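Local coordinates for protein BCAM1869 (Burkholderia cenocepacia, PDB 4O2H) that probably regulates transcription in quorum sensing and associates with a second copy of itself, at residues 19-25 with 99-103; 28-33 with 118-123; 60-64 with 75-80. The contacts are given in a common frame with arbitrary orientation. Residues are numbered along the deposited sequence.

Contact 1 (19-25 with 99-103)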
loop_
_atom_site.group_PDB
_atom_site.type_symbol
_atom_site.label_atom_id
_atom_site.label_comp_id
_atom_site.label_asym_id
_atom_site.label_seq_id
_atom_site.Cartn_x
_atom_site.Cartn_y
_atom_site.Cartn_z
ATOM N N GLY A 19 19.002 1.844 3.988
ATOM C CA GLY A 19 17.555 2.099 3.953
ATOM C C GLY A 19 16.688 1.503 5.053
ATOM O O GLY A 19 15.481 1.737 5.065
ATOM N N TYR A 20 17.268 0.734 5.982
ATOM C CA TYR A 20 16.497 0.160 7.094
ATOM C C TYR A 20 16.697 0.923 8.368
ATOM O O TYR A 20 17.810 1.378 8.627
ATOM C CB TYR A 20 16.880 -1.303 7.344
ATOM C CG TYR A 20 16.555 -2.221 6.193
ATOM C CD1 TYR A 20 15.277 -2.756 6.041
ATOM C CD2 TYR A 20 17.533 -2.584 5.265
ATOM C CE1 TYR A 20 14.987 -3.663 5.021
ATOM C CE2 TYR A 20 17.233 -3.433 4.193
ATOM C CZ TYR A 20 15.957 -3.976 4.085
ATOM O OH TYR A 20 15.641 -4.828 3.064
ATOM N N VAL A 21 15.611 1.066 9.158
ATOM C CA VAL A 21 15.572 1.616 10.530
ATOM C C VAL A 21 15.864 0.432 11.450
ATOM O O VAL A 21 15.073 -0.509 11.472
ATOM C CB VAL A 21 14.203 2.308 10.868
ATOM C CG1 VAL A 21 14.122 2.691 12.360
ATOM C CG2 VAL A 21 13.985 3.536 9.981
ATOM N N ARG A 22 16.994 0.438 12.159
ATOM C CA ARG A 22 17.390 -0.700 12.998
ATOM C C ARG A 22 16.868 -0.572 14.403
ATOM O O ARG A 22 17.091 0.434 15.075
ATOM C CB ARG A 22 18.893 -0.920 12.975
ATOM C CG ARG A 22 19.302 -1.557 11.652
ATOM C CD ARG A 22 20.795 -1.795 11.451
ATOM N NE ARG A 22 20.951 -2.740 10.345
ATOM C CZ ARG A 22 20.847 -2.421 9.054
ATOM N NH1 ARG A 22 20.928 -3.359 8.127
ATOM N NH2 ARG A 22 20.651 -1.164 8.687
ATOM N N LEU A 23 16.084 -1.585 14.812
ATOM C CA LEU A 23 15.390 -1.600 16.096
ATOM C C LEU A 23 15.542 -2.937 16.781
ATOM O O LEU A 23 15.399 -3.984 16.141
ATOM C CB LEU A 23 13.882 -1.303 15.869
ATOM C CG LEU A 23 13.472 0.037 15.263
ATOM C CD1 LEU A 23 12.020 0.022 14.886
ATOM C CD2 LEU A 23 13.754 1.191 16.227
ATOM N N SER A 24 15.777 -2.902 18.097
ATOM C CA SER A 24 15.890 -4.113 18.912
ATOM C C SER A 24 14.541 -4.804 19.063
ATOM O O SER A 24 13.492 -4.191 18.871
ATOM C CB SER A 24 16.441 -3.785 20.297
ATOM O OG SER A 24 15.465 -3.079 21.044
ATOM N N GLU A 25 14.594 -6.078 19.454
ATOM C CA GLU A 25 13.468 -6.966 19.730
ATOM C C GLU A 25 12.467 -6.250 20.699
ATOM O O GLU A 25 11.263 -6.233 20.431
ATOM C CB GLU A 25 14.059 -8.267 20.335
ATOM C CG GLU A 25 13.075 -9.341 20.768
ATOM C CD GLU A 25 13.688 -10.593 21.368
ATOM O OE1 GLU A 25 14.418 -10.498 22.387
ATOM O OE2 GLU A 25 13.417 -11.684 20.817
ATOM N N ASN A 99 10.308 -0.779 6.461
ATOM C CA ASN A 99 11.625 -0.150 6.344
ATOM C C ASN A 99 12.424 -0.483 7.595
ATOM O O ASN A 99 13.346 0.244 7.958
ATOM C CB ASN A 99 11.504 1.373 6.123
ATOM C CG ASN A 99 10.950 2.154 7.287
ATOM O OD1 ASN A 99 10.191 1.654 8.122
ATOM N ND2 ASN A 99 11.269 3.438 7.317
ATOM N N VAL A 100 12.037 -1.568 8.278
ATOM C CA VAL A 100 12.679 -2.018 9.515
ATOM C C VAL A 100 13.563 -3.236 9.307
ATOM O O VAL A 100 13.190 -4.180 8.625
ATOM C CB VAL A 100 11.646 -2.317 10.645
ATOM C CG1 VAL A 100 12.313 -2.907 11.910
ATOM C CG2 VAL A 100 10.820 -1.075 10.995
HETATM N N MSE A 101 14.703 -3.237 9.999
HETATM C CA MSE A 101 15.580 -4.386 10.173
HETATM C C MSE A 101 15.727 -4.599 11.669
HETATM O O MSE A 101 16.216 -3.710 12.383
HETATM C CB MSE A 101 16.945 -4.218 9.463
HETATM C CG MSE A 101 17.892 -5.352 9.740
HETATM SE SE MSE A 101 17.207 -7.081 9.182
HETATM C CE MSE A 101 17.498 -6.946 7.305
ATOM N N ALA A 102 15.263 -5.766 12.155
ATOM C CA ALA A 102 15.408 -6.106 13.564
ATOM C C ALA A 102 16.812 -6.605 13.846
ATOM O O ALA A 102 17.384 -7.392 13.082
ATOM C CB ALA A 102 14.379 -7.138 13.988
ATOM N N ILE A 103 17.385 -6.107 14.937
ATOM C CA ILE A 103 18.743 -6.435 15.346
ATOM C C ILE A 103 18.713 -7.208 16.664
ATOM O O ILE A 103 17.723 -7.128 17.385
ATOM C CB ILE A 103 19.622 -5.151 15.427
ATOM C CG1 ILE A 103 18.986 -4.075 16.358
ATOM C CG2 ILE A 103 19.888 -4.606 14.007
ATOM C CD1 ILE A 103 19.910 -3.063 16.939
#
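Four backbone hydrogen bonds join strands 21-24 and 100-103 in parallel. The shortest and straightest runs from Val21 N to Asn99 O (2.7 Å); Met101 N then donates to Val21 O (3.1 Å), Leu23 N to Met101 O (3.2 Å) and Ile103 N to Leu23 O (3.1 Å). Val21 and Leu23 thus use both N and O, each bonding to the residues before and after its partner, the usual parallel pattern. CA-H...O contacts reinforce the ladder, among them Arg22 CA to Met101 O and Ala102 CA to Leu23 O, both 3.3 Å. Arg22 lays its guanidinium over the Met101 side chain, with Met101 CB above one face, while its charge is met by Asp109 and Asp18 in salt bridges. Tyr20 CB also meets Met101 CB at 3.6 Å, and Arg22 CG lies 3.9 Å from Ile103 CG2. Val21, Leu23, Val100 and Ala102 share the other face, where Leu23 CD1 reaches Val100 CG1 at 4.2 Å and Leu28 of helix 25-29 packs on Leu23, Val100 and Ala102. Met101 is a selenomethionine. At the end of 21-24, Ser24 is the N-cap of helix 25-29, its OG bonded to Ala27 N. Backbone bonding therefore sets the register, while the two faces differ in chemistry: one is aliphatic and packs inward, the other carries a charged arginine held by acidic partners.

Contact 2 (28-33 with 118-123)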
loop_
_atom_site.group_PDB
_atom_site.type_symbol
_atom_site.label_atom_id
_atom_site.label_comp_id
_atom_site.label_asym_id
_atom_site.label_seq_id
_atom_site.Cartn_x
_atom_site.Cartn_y
_atom_site.Cartn_z
ATOM N N LEU A 28 10.863 -2.926 19.291
ATOM C CA LEU A 28 9.897 -3.396 18.308
ATOM C C LEU A 28 8.612 -3.837 19.005
ATOM O O LEU A 28 7.518 -3.584 18.486
ATOM C CB LEU A 28 10.524 -4.546 17.496
ATOM C CG LEU A 28 10.286 -4.638 15.988
ATOM C CD1 LEU A 28 10.173 -3.277 15.308
ATOM C CD2 LEU A 28 11.342 -5.462 15.337
ATOM N N ALA A 29 8.737 -4.456 20.196
ATOM C CA ALA A 29 7.592 -4.853 21.021
ATOM C C ALA A 29 6.862 -3.606 21.596
ATOM O O ALA A 29 5.717 -3.737 22.001
ATOM C CB ALA A 29 8.031 -5.783 22.155
ATOM N N ALA A 30 7.500 -2.403 21.598
ATOM C CA ALA A 30 6.850 -1.167 22.060
ATOM C C ALA A 30 6.583 -0.196 20.895
ATOM O O ALA A 30 6.157 0.932 21.129
ATOM C CB ALA A 30 7.697 -0.491 23.129
ATOM N N LEU A 31 6.824 -0.631 19.644
ATOM C CA LEU A 31 6.601 0.185 18.450
ATOM C C LEU A 31 5.160 0.725 18.370
ATOM O O LEU A 31 4.191 -0.018 18.468
ATOM C CB LEU A 31 6.933 -0.585 17.166
ATOM C CG LEU A 31 7.027 0.290 15.901
ATOM C CD1 LEU A 31 8.137 1.297 16.022
ATOM C CD2 LEU A 31 7.220 -0.548 14.681
ATOM N N VAL A 32 5.052 2.033 18.221
ATOM C CA VAL A 32 3.799 2.778 18.157
ATOM C C VAL A 32 3.401 2.951 16.679
ATOM O O VAL A 32 3.861 3.869 16.028
ATOM C CB VAL A 32 3.986 4.149 18.900
ATOM C CG1 VAL A 32 2.774 5.078 18.739
ATOM C CG2 VAL A 32 4.324 3.944 20.390
ATOM N N LEU A 33 2.577 2.067 16.145
ATOM C CA LEU A 33 2.132 2.210 14.756
ATOM C C LEU A 33 0.688 2.672 14.680
ATOM O O LEU A 33 -0.135 2.280 15.504
ATOM C CB LEU A 33 2.280 0.915 13.963
ATOM C CG LEU A 33 3.663 0.454 13.684
ATOM C CD1 LEU A 33 3.656 -0.984 13.316
ATOM C CD2 LEU A 33 4.348 1.308 12.622
ATOM N N ALA A 118 8.516 -10.486 14.173
ATOM C CA ALA A 118 8.430 -9.572 15.307
ATOM C C ALA A 118 7.425 -8.474 15.021
ATOM O O ALA A 118 6.685 -8.100 15.922
ATOM C CB ALA A 118 9.794 -8.971 15.631
ATOM N N LEU A 119 7.347 -7.997 13.767
ATOM C CA LEU A 119 6.360 -6.963 13.422
ATOM C C LEU A 119 4.956 -7.506 13.413
ATOM O O LEU A 119 4.080 -6.831 13.970
ATOM C CB LEU A 119 6.655 -6.257 12.108
ATOM C CG LEU A 119 7.807 -5.219 12.161
ATOM C CD1 LEU A 119 8.281 -4.876 10.750
ATOM C CD2 LEU A 119 7.356 -3.926 12.835
ATOM N N ALA A 120 4.730 -8.741 12.848
ATOM C CA ALA A 120 3.383 -9.367 12.805
ATOM C C ALA A 120 2.848 -9.548 14.244
ATOM O O ALA A 120 1.663 -9.285 14.478
ATOM C CB ALA A 120 3.389 -10.711 12.038
ATOM N N ALA A 121 3.744 -9.899 15.199
ATOM C CA ALA A 121 3.446 -10.032 16.641
ATOM C C ALA A 121 3.095 -8.658 17.258
ATOM O O ALA A 121 2.067 -8.544 17.946
ATOM C CB ALA A 121 4.632 -10.663 17.391
ATOM N N ARG A 122 3.883 -7.603 16.962
ATOM C CA ARG A 122 3.516 -6.275 17.473
ATOM C C ARG A 122 2.144 -5.843 16.902
ATOM O O ARG A 122 1.308 -5.288 17.629
ATOM C CB ARG A 122 4.594 -5.216 17.148
ATOM C CG ARG A 122 4.264 -3.810 17.678
ATOM C CD ARG A 122 3.894 -3.834 19.166
ATOM N NE ARG A 122 3.855 -2.486 19.713
ATOM C CZ ARG A 122 3.148 -2.120 20.772
ATOM N NH1 ARG A 122 2.432 -3.019 21.446
ATOM N NH2 ARG A 122 3.161 -0.854 21.180
ATOM N N LEU A 123 1.898 -6.138 15.617
ATOM C CA LEU A 123 0.640 -5.755 14.966
ATOM C C LEU A 123 -0.557 -6.395 15.643
ATOM O O LEU A 123 -1.556 -5.711 15.819
ATOM C CB LEU A 123 0.646 -6.058 13.447
ATOM C CG LEU A 123 1.716 -5.272 12.658
ATOM C CD1 LEU A 123 1.927 -5.858 11.285
ATOM C CD2 LEU A 123 1.426 -3.779 12.648
HETATM O O HOH W 1 3.670 -5.511 22.084
#
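Residues 118-123 form regular helix, with Arg122 N bonded to Ala118 O (3.0 Å) and Leu123 N to Leu119 O (2.8 Å). Facing them, 28-33 follows the short helix 25-29 and opens into an extended connection; a weak bond from Leu31 N to Leu28 O (3.2 Å) spans the turn, and by Leu31 the chain has left helical angles. CA atoms come closest at Ala29 and Arg122, 5.6 Å apart. Arg122 dominates the contact, its CA-to-CB bond pointing toward 28-33 and its side chain running along the turn. Arg122 NE donates to Leu31 O at 2.8 Å, and Arg122 NH2 makes a weak second bond to Leu31 O at 3.0 Å, so one carbonyl receives two donors of the same guanidinium. Ala30 CA and Ala29 O lie over one face of that group. A water donates to Ala29 O (2.7 Å) and accepts a weak bond from Arg122 NH1 (2.9 Å), extending the polar link back to Ala29. Toward the interior aliphatic side chains pack: Leu28 CD2 meets Ala118 CB (3.8 Å), Leu119 CD2 touches both Leu28 CD1 (3.8 Å) and Leu31 CD2 (3.9 Å), and Leu33 CD1 touches Leu123 CD2 (3.6 Å). Arg122 thus ties down the chain leaving the short helix, beside this aliphatic packing. Leu28 continues onto Val100 and Ala102 of strand 100-103, Leu31 and Leu33 onto Val74 of strand 74-83, and Leu119 and Leu123 onto strand 89-98, placing helix 112-125 against the antiparallel sheet.

Contact 3 (60-64 with 75-80)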
loop_
_atom_site.group_PDB
_atom_site.type_symbol
_atom_site.label_atom_id
_atom_site.label_comp_id
_atom_site.label_asym_id
_atom_site.label_seq_id
_atom_site.Cartn_x
_atom_site.Cartn_y
_atom_site.Cartn_z
ATOM N N TYR A 60 -5.005 -4.820 1.129
ATOM C CA TYR A 60 -3.794 -4.198 1.603
ATOM C C TYR A 60 -4.114 -3.304 2.807
ATOM O O TYR A 60 -5.263 -2.909 3.038
ATOM C CB TYR A 60 -3.136 -3.381 0.454
ATOM C CG TYR A 60 -3.774 -2.021 0.231
ATOM C CD1 TYR A 60 -3.374 -0.909 0.972
ATOM C CD2 TYR A 60 -4.805 -1.851 -0.697
ATOM C CE1 TYR A 60 -3.994 0.331 0.814
ATOM C CE2 TYR A 60 -5.402 -0.601 -0.896
ATOM C CZ TYR A 60 -5.018 0.475 -0.107
ATOM O OH TYR A 60 -5.613 1.706 -0.246
ATOM N N THR A 61 -3.077 -3.003 3.566
ATOM C CA THR A 61 -3.102 -2.061 4.672
ATOM C C THR A 61 -1.689 -1.499 4.813
ATOM O O THR A 61 -0.723 -2.192 4.519
ATOM C CB THR A 61 -3.693 -2.644 5.940
ATOM O OG1 THR A 61 -3.832 -1.579 6.882
ATOM C CG2 THR A 61 -2.881 -3.803 6.493
ATOM N N GLU A 62 -1.623 -0.205 5.143
ATOM C CA GLU A 62 -0.449 0.633 5.342
ATOM C C GLU A 62 -0.529 1.329 6.701
ATOM O O GLU A 62 -1.545 1.927 7.021
ATOM C CB GLU A 62 -0.305 1.676 4.209
ATOM C CG GLU A 62 0.147 1.061 2.894
ATOM C CD GLU A 62 1.428 0.235 2.929
ATOM O OE1 GLU A 62 2.280 0.407 3.838
ATOM O OE2 GLU A 62 1.593 -0.567 1.987
ATOM N N TRP A 63 0.539 1.190 7.501
ATOM C CA TRP A 63 0.671 1.695 8.865
ATOM C C TRP A 63 2.000 2.445 8.979
ATOM O O TRP A 63 2.909 2.225 8.175
ATOM C CB TRP A 63 0.599 0.509 9.888
ATOM C CG TRP A 63 -0.776 -0.125 10.014
ATOM C CD1 TRP A 63 -1.546 -0.634 9.006
ATOM C CD2 TRP A 63 -1.580 -0.188 11.205
ATOM N NE1 TRP A 63 -2.766 -1.030 9.493
ATOM C CE2 TRP A 63 -2.813 -0.776 10.847
ATOM C CE3 TRP A 63 -1.354 0.148 12.555
ATOM C CZ2 TRP A 63 -3.812 -1.068 11.796
ATOM C CZ3 TRP A 63 -2.361 -0.103 13.495
ATOM C CH2 TRP A 63 -3.581 -0.679 13.109
ATOM N N HIS A 64 2.090 3.386 9.912
ATOM C CA HIS A 64 3.337 4.136 10.043
ATOM C C HIS A 64 3.524 4.661 11.472
ATOM O O HIS A 64 2.591 4.708 12.274
ATOM C CB HIS A 64 3.468 5.274 8.966
ATOM C CG HIS A 64 2.632 6.522 9.163
ATOM N ND1 HIS A 64 2.671 7.570 8.231
ATOM C CD2 HIS A 64 1.757 6.858 10.151
ATOM C CE1 HIS A 64 1.822 8.487 8.676
ATOM N NE2 HIS A 64 1.254 8.114 9.833
ATOM N N THR A 75 7.528 2.621 8.315
ATOM C CA THR A 75 6.397 2.157 7.463
ATOM C C THR A 75 6.271 0.650 7.547
ATOM O O THR A 75 7.272 -0.064 7.530
ATOM C CB THR A 75 6.595 2.503 5.990
ATOM O OG1 THR A 75 7.945 2.202 5.654
ATOM C CG2 THR A 75 6.305 3.926 5.695
ATOM N N VAL A 76 5.066 0.170 7.666
ATOM C CA VAL A 76 4.745 -1.242 7.781
ATOM C C VAL A 76 3.455 -1.458 7.015
ATOM O O VAL A 76 2.428 -0.816 7.307
ATOM C CB VAL A 76 4.630 -1.714 9.271
ATOM C CG1 VAL A 76 4.364 -3.228 9.368
ATOM C CG2 VAL A 76 5.870 -1.311 10.096
ATOM N N GLY A 77 3.533 -2.334 6.028
ATOM C CA GLY A 77 2.395 -2.685 5.192
ATOM C C GLY A 77 2.330 -4.168 4.955
ATOM O O GLY A 77 3.325 -4.870 5.085
ATOM N N TRP A 78 1.146 -4.662 4.693
ATOM C CA TRP A 78 0.952 -6.082 4.452
ATOM C C TRP A 78 -0.370 -6.307 3.743
ATOM O O TRP A 78 -1.245 -5.417 3.706
ATOM C CB TRP A 78 1.003 -6.896 5.786
ATOM C CG TRP A 78 -0.115 -6.573 6.752
ATOM C CD1 TRP A 78 -1.261 -7.303 6.958
ATOM C CD2 TRP A 78 -0.117 -5.534 7.756
ATOM N NE1 TRP A 78 -1.988 -6.762 7.987
ATOM C CE2 TRP A 78 -1.313 -5.677 8.502
ATOM C CE3 TRP A 78 0.755 -4.468 8.064
ATOM C CZ2 TRP A 78 -1.668 -4.783 9.527
ATOM C CZ3 TRP A 78 0.387 -3.569 9.051
ATOM C CH2 TRP A 78 -0.797 -3.743 9.792
ATOM N N ASP A 79 -0.510 -7.517 3.202
ATOM C CA ASP A 79 -1.743 -8.049 2.623
ATOM C C ASP A 79 -2.454 -8.857 3.675
ATOM O O ASP A 79 -1.817 -9.565 4.480
ATOM C CB ASP A 79 -1.475 -8.903 1.368
ATOM C CG ASP A 79 -1.021 -8.123 0.151
ATOM O OD1 ASP A 79 -1.113 -6.868 0.171
ATOM O OD2 ASP A 79 -0.597 -8.757 -0.828
ATOM N N TRP A 80 -3.782 -8.728 3.703
ATOM C CA TRP A 80 -4.614 -9.458 4.672
ATOM C C TRP A 80 -5.784 -10.142 3.967
ATOM O O TRP A 80 -6.085 -9.836 2.832
ATOM C CB TRP A 80 -5.134 -8.515 5.781
ATOM C CG TRP A 80 -5.899 -7.352 5.208
ATOM C CD1 TRP A 80 -5.393 -6.129 4.879
ATOM C CD2 TRP A 80 -7.270 -7.354 4.760
ATOM N NE1 TRP A 80 -6.357 -5.367 4.268
ATOM C CE2 TRP A 80 -7.519 -6.097 4.175
ATOM C CE3 TRP A 80 -8.326 -8.295 4.821
ATOM C CZ2 TRP A 80 -8.761 -5.765 3.612
ATOM C CZ3 TRP A 80 -9.554 -7.965 4.266
ATOM C CH2 TRP A 80 -9.767 -6.713 3.678
#
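Thr61 and Trp78 form a hydrogen-bonded antiparallel pair, and on it the aromatic side of this beta hairpin is built. Trp78 takes chi1 p (65°), which swings its indole across to Thr61: Thr61 CG2 sits 3.4 Å from the centroid of the Trp78 five-membered ring, a CH-pi contact over the face. Trp63, with chi1 m (-70°), tilts back along its own strand, so that Trp63 NE1 donates to Thr61 OG1 (2.9 Å) and Trp63 CD1 approaches Trp78 CH2 (3.3 Å); these two indoles meet obliquely, planes at 35°. Thr61 OG1 also bonds to Ser38 of strand 34-40. Trp80, again p, points its indole NH at the neighbouring strand, Trp80 NE1 bonding to Tyr60 O at 3.0 Å. On the opposite face Glu62 folds (chi1 and chi2 both m) until Glu62 OE1 lies 3.4 Å from Gly77 CA; a CB on Gly77 would clash there. Glu62 forms a salt bridge with Arg97. Trp63 and Val76 make the second hydrogen-bonded pair. Strands 34-40 and 89-98 flank the hairpin, helices 112-125 and 128-138 pack on its tryptophan face, where Trp128 meets Trp78 edge-to-face, and the second subunit packs on Tyr60, Glu62 and Thr75.

Along the chain, the segments of contacts 1 and 2 interleave, and both contacts enclose the hairpin of contact 3. The centre of contact 2 is about 12 Å from each of the others, and those of contacts 1 and 3 are about 16 Å apart, a triangle. Strand 21-24 runs straight into helix 25-29, and strand 100-103 reaches helix 112-125 through a loop, so each strand of contact 1 is followed by a helix of contact 2. Val100 CB packs on Leu119 CD1 (4.2 Å), Leu33 on Val76, and Leu123 on Trp78; Asn99 probably bonds to Thr75, joining the sheets. Chain parts before and after the hairpin thus pack against one another and on the antiparallel sheet, while contacts 1 and 3 also reach the second subunit.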